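Local atomic coordinates of thioredoxin (H-type,TRX-H) (Edwardsiella tarda, PDB entry 5ZF2), a protein that inhibits host ASK1-MAPK signalling to promote pathogenesis during infection and probably works as a dithiol oxidoreductase of the thioredoxin fold. Residues C29-R34 with Q72-I77; F68-Q73 with V85-G90. All coordinates share one frame; numbering follows the deposited sequence.

How the contacts relate
Going up the chain from the N terminus, strand 20-25 leads to the CPVC turn at the start of helix 30-43. Contact 1 brings this turn against the loop ahead of strand 75-80, closing a long loop that takes in strand 52-57 and helix 62-68. Contact 2 starts within that loop, at the end of helix 62-68, and finishes beyond it on edge strand 83-89, so the two loops cross. They share Gln72 and Gln73, and their centres lie about 9 Å apart. Between them runs the pairing of strands 75-80 and 83-89, where Leu76 probably bonds to Ser88 and Ser74 to Gly90. Together they tie the start of helix 30-43 and the end of helix 62-68 to the antiparallel side of the sheet.

Contact 1. Residues C29-R34 with Q72-I77; sequences CPVCKR and QQSTLI
Cys32, in the first turn of helix 30-43, comes closest to Ser74 in the loop leading into strand 75-80, with CA atoms 5.3 Å apart. Ser74 occupies the place before the strand where thioredoxins usually carry a cis-proline. Here the CA atoms of Gln73 and Ser74 are 3.8 Å apart, as in a trans peptide, and Ser74 has a positive phi of 68° as part of a G1 beta bulge facing Val24. The Cys32 sulfur meets this loop from the helix side: SG lies 3.5 Å from Ser74 N and also packs on the CB atoms of Ser74 and Gln73. Next to it, Val31 puts its CG1 branch 3.9 Å from Ser74 CB, and Val31 also touches Thr92. Gln73 reaches the other cysteine. Its chain is extended beyond CG, and the amide oxygen OE1 stops 3.3 Å from Cys29 CB, with SG only slightly farther off. Cys29 N-caps the helix: with SG anti to its backbone N (chi1 173°), the sulfur accepts from Cys32 N at 3.1 Å along a nearly straight bond (160°). The pair fits the CxxC motif at a helix start that serves as the redox centre in thioredoxins. Its sulfurs, Cys29 SG and Cys32 SG, are 3.3 Å apart, too far for a disulfide, so the pair is modelled in the reduced form. Since packing rather than hydrogen bonding joins the two segments, the loop would border the thiols without tying up either sulfur.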
# COMPACT_ATOMS: atom_id res chain seq x y z
N CYS A 29 0.17 -5.44 14.90
CA CYS A 29 -1.15 -5.73 14.35
C CYS A 29 -1.17 -7.11 13.71
O CYS A 29 -0.46 -7.34 12.72
CB CYS A 29 -1.56 -4.67 13.33
SG CYS A 29 -3.10 -5.10 12.50
N PRO A 30 -1.97 -8.05 14.24
CA PRO A 30 -2.03 -9.38 13.62
C PRO A 30 -2.65 -9.36 12.24
O PRO A 30 -2.24 -10.14 11.36
CB PRO A 30 -2.88 -10.20 14.60
CG PRO A 30 -3.06 -9.33 15.82
CD PRO A 30 -2.91 -7.92 15.36
N VAL A 31 -3.57 -8.45 12.00
CA VAL A 31 -4.09 -8.32 10.67
C VAL A 31 -3.02 -7.85 9.71
O VAL A 31 -2.85 -8.43 8.67
CB VAL A 31 -5.38 -7.47 10.60
CG1 VAL A 31 -5.79 -7.24 9.15
CG2 VAL A 31 -6.51 -8.18 11.33
N CYS A 32 -2.25 -6.85 10.11
CA CYS A 32 -1.18 -6.33 9.28
C CYS A 32 -0.18 -7.38 8.91
O CYS A 32 0.23 -7.45 7.81
CB CYS A 32 -0.47 -5.16 9.90
SG CYS A 32 -1.44 -3.68 10.04
N LYS A 33 0.20 -8.16 9.90
CA LYS A 33 1.10 -9.28 9.72
C LYS A 33 0.58 -10.23 8.67
O LYS A 33 1.20 -10.46 7.69
CB LYS A 33 1.27 -10.00 11.06
CG LYS A 33 2.63 -10.57 11.29
CD LYS A 33 3.70 -9.71 10.69
CE LYS A 33 4.36 -10.41 9.55
NZ LYS A 33 5.79 -10.00 9.49
N ARG A 34 -0.61 -10.72 8.89
CA ARG A 34 -1.37 -11.51 7.96
C ARG A 34 -1.47 -10.96 6.52
O ARG A 34 -1.21 -11.64 5.60
CB ARG A 34 -2.75 -11.66 8.53
CG ARG A 34 -3.47 -12.92 8.16
CD ARG A 34 -4.24 -13.53 9.36
NE ARG A 34 -5.00 -12.60 10.23
CZ ARG A 34 -5.03 -12.65 11.56
NH1 ARG A 34 -4.31 -13.53 12.24
NH2 ARG A 34 -5.75 -11.79 12.24
N GLN A 72 -7.06 3.87 10.30
CA GLN A 72 -6.81 2.55 10.86
C GLN A 72 -5.59 1.92 10.20
O GLN A 72 -5.32 2.14 9.01
CB GLN A 72 -7.99 1.59 10.67
CG GLN A 72 -9.35 2.26 10.83
CD GLN A 72 -10.48 1.27 10.88
OE1 GLN A 72 -10.28 0.12 11.28
NE2 GLN A 72 -11.67 1.70 10.49
N GLN A 73 -4.88 1.12 10.98
CA GLN A 73 -3.87 0.24 10.41
C GLN A 73 -4.57 -0.78 9.51
O GLN A 73 -5.79 -0.96 9.56
CB GLN A 73 -3.11 -0.46 11.54
CG GLN A 73 -4.06 -1.22 12.48
CD GLN A 73 -3.50 -1.42 13.89
OE1 GLN A 73 -3.73 -2.46 14.52
NE2 GLN A 73 -2.77 -0.43 14.39
N SER A 74 -3.78 -1.44 8.67
CA SER A 74 -4.26 -2.39 7.67
C SER A 74 -5.05 -1.72 6.55
O SER A 74 -5.82 -2.40 5.85
CB SER A 74 -5.07 -3.53 8.30
OG SER A 74 -6.39 -3.12 8.68
N THR A 75 -4.86 -0.42 6.34
CA THR A 75 -5.46 0.28 5.20
C THR A 75 -4.53 0.16 4.00
O THR A 75 -3.31 0.35 4.14
CB THR A 75 -5.71 1.77 5.49
OG1 THR A 75 -6.55 1.92 6.64
CG2 THR A 75 -6.39 2.45 4.30
N LEU A 76 -5.10 -0.18 2.84
CA LEU A 76 -4.37 -0.22 1.57
C LEU A 76 -5.04 0.77 0.63
O LEU A 76 -6.28 0.80 0.53
CB LEU A 76 -4.40 -1.61 0.92
CG LEU A 76 -3.90 -2.79 1.75
CD1 LEU A 76 -4.20 -4.14 1.04
CD2 LEU A 76 -2.41 -2.62 1.97
N ILE A 77 -4.24 1.59 -0.04
CA ILE A 77 -4.75 2.57 -0.99
C ILE A 77 -4.01 2.40 -2.30
O ILE A 77 -2.78 2.47 -2.33
CB ILE A 77 -4.58 4.01 -0.50
CG1 ILE A 77 -5.12 4.15 0.94
CG2 ILE A 77 -5.29 4.96 -1.52
CD1 ILE A 77 -4.75 5.49 1.60

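Contact 2. Residues F68-Q73 with V85-G90; sequences FRVSQQ and VRRSIG
Phe68 and Arg69, where helix 62-68 ends in a Schellman motif, both offer backbone carbonyls to Arg87 of strand 83-89, an edge strand of this thioredoxin-fold sheet. Phe68 O takes two of the guanidinium N-H groups end-on: Arg87 NH2 at 2.9 Å with an angle of 158°, and NH1 on a longer, more bent path of 3.3 Å. The oxygen lies in the guanidinium plane, at its edge. The Phe68 side chain leads off the other way, into the core, where its ring meets Phe10 edge-to-face. Arg69, with the positive phi of the motif, accepts a weak bond from Arg87 NH1 at its own O. Its side chain bends at chi3, which places NE (83°), and the guanidinium beyond stacks over one face of that of Arg87, the planes tilted by 27° and the centres 4.0 Å apart. NH2 of Arg69 is offset toward the rim, 3.4 Å from Arg87 NE; as both are donors, they do not bond. Glu84 forms a salt bridge with Arg87 NE and probably offsets the charge of the stacked pair, while the carbonyls at the helix end should favour it too. Because Arg69 also touches a crystal neighbour, the lattice may help set its pose. Val70 CG2 comes loosely near the Arg87 guanidinium, at an oblique angle, and Val70 also packs on Val24. Farther along, the Gln72 side chain crosses that of Ile89 at about a right angle, its OE1 resting 3.8 Å from Ile89 CG2, the same methyl that comes within 4.3 Å of Gln73 O.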
# COMPACT_ATOMS: atom_id res chain seq x y z
N PHE A 68 -3.29 10.90 3.54
CA PHE A 68 -3.99 9.77 2.95
C PHE A 68 -5.38 9.55 3.54
O PHE A 68 -6.09 8.66 3.07
CB PHE A 68 -3.14 8.50 3.14
CG PHE A 68 -1.82 8.55 2.40
CD1 PHE A 68 -1.79 8.84 1.05
CD2 PHE A 68 -0.61 8.34 3.07
CE1 PHE A 68 -0.59 8.89 0.36
CE2 PHE A 68 0.59 8.40 2.39
CZ PHE A 68 0.60 8.68 1.03
N ARG A 69 -5.78 10.35 4.53
CA ARG A 69 -7.09 10.23 5.17
C ARG A 69 -7.25 8.82 5.75
O ARG A 69 -8.19 8.08 5.45
CB ARG A 69 -8.20 10.60 4.17
CG ARG A 69 -9.66 10.43 4.64
CD ARG A 69 -10.69 10.83 3.56
NE ARG A 69 -10.93 9.74 2.61
CZ ARG A 69 -11.61 8.63 2.88
NH1 ARG A 69 -12.13 8.42 4.08
NH2 ARG A 69 -11.79 7.71 1.94
N VAL A 70 -6.26 8.42 6.55
CA VAL A 70 -6.16 7.07 7.10
C VAL A 70 -6.39 7.14 8.59
O VAL A 70 -5.71 7.89 9.29
CB VAL A 70 -4.79 6.44 6.80
CG1 VAL A 70 -4.62 5.12 7.58
CG2 VAL A 70 -4.65 6.20 5.31
N SER A 71 -7.34 6.34 9.08
CA SER A 71 -7.60 6.27 10.51
C SER A 71 -7.35 4.90 11.11
O SER A 71 -7.44 4.76 12.33
CB SER A 71 -9.05 6.70 10.81
OG SER A 71 -10.00 5.87 10.14
N GLN A 72 -7.06 3.87 10.30
CA GLN A 72 -6.81 2.55 10.86
C GLN A 72 -5.59 1.92 10.20
O GLN A 72 -5.32 2.14 9.01
CB GLN A 72 -7.99 1.59 10.67
CG GLN A 72 -9.35 2.26 10.83
CD GLN A 72 -10.48 1.27 10.88
OE1 GLN A 72 -10.28 0.12 11.28
NE2 GLN A 72 -11.67 1.70 10.49
N GLN A 73 -4.88 1.12 10.98
CA GLN A 73 -3.87 0.24 10.41
C GLN A 73 -4.57 -0.78 9.51
O GLN A 73 -5.79 -0.96 9.56
CB GLN A 73 -3.11 -0.46 11.54
CG GLN A 73 -4.06 -1.22 12.48
CD GLN A 73 -3.50 -1.42 13.89
OE1 GLN A 73 -3.73 -2.46 14.52
NE2 GLN A 73 -2.77 -0.43 14.39
N VAL A 85 -7.50 5.18 -6.84
CA VAL A 85 -8.45 4.34 -7.55
C VAL A 85 -9.38 3.61 -6.59
O VAL A 85 -10.56 3.47 -6.86
CB VAL A 85 -7.69 3.34 -8.46
CG1 VAL A 85 -8.63 2.25 -8.98
CG2 VAL A 85 -7.06 4.08 -9.63
N ARG A 86 -8.86 3.14 -5.45
CA ARG A 86 -9.67 2.42 -4.48
C ARG A 86 -8.85 2.23 -3.22
O ARG A 86 -7.62 2.34 -3.24
CB ARG A 86 -10.12 1.03 -5.01
CG ARG A 86 -8.97 0.23 -5.62
CD ARG A 86 -9.49 -1.04 -6.29
NE ARG A 86 -8.45 -1.72 -7.03
CZ ARG A 86 -8.36 -1.76 -8.36
NH1 ARG A 86 -9.28 -1.17 -9.13
NH2 ARG A 86 -7.35 -2.42 -8.92
N ARG A 87 -9.55 1.94 -2.13
CA ARG A 87 -8.90 1.67 -0.86
C ARG A 87 -9.64 0.52 -0.19
O ARG A 87 -10.75 0.14 -0.59
CB ARG A 87 -8.85 2.93 0.03
CG ARG A 87 -10.22 3.46 0.49
CD ARG A 87 -10.02 4.61 1.50
NE ARG A 87 -9.24 5.70 0.93
CZ ARG A 87 -8.46 6.51 1.65
NH1 ARG A 87 -8.38 6.33 2.97
NH2 ARG A 87 -7.77 7.49 1.06
N SER A 88 -9.00 -0.05 0.82
CA SER A 88 -9.46 -1.27 1.48
C SER A 88 -8.92 -1.25 2.90
O SER A 88 -7.78 -0.83 3.12
CB SER A 88 -8.94 -2.50 0.69
OG SER A 88 -9.10 -3.69 1.43
N ILE A 89 -9.73 -1.71 3.87
CA ILE A 89 -9.29 -1.79 5.27
C ILE A 89 -9.50 -3.21 5.80
O ILE A 89 -10.63 -3.70 5.81
CB ILE A 89 -10.03 -0.79 6.18
CG1 ILE A 89 -9.78 0.67 5.77
CG2 ILE A 89 -9.67 -1.02 7.66
CD1 ILE A 89 -10.86 1.63 6.36
N GLY A 90 -8.43 -3.84 6.26
CA GLY A 90 -8.56 -5.09 6.99
C GLY A 90 -8.70 -6.35 6.15
O GLY A 90 -8.87 -7.43 6.72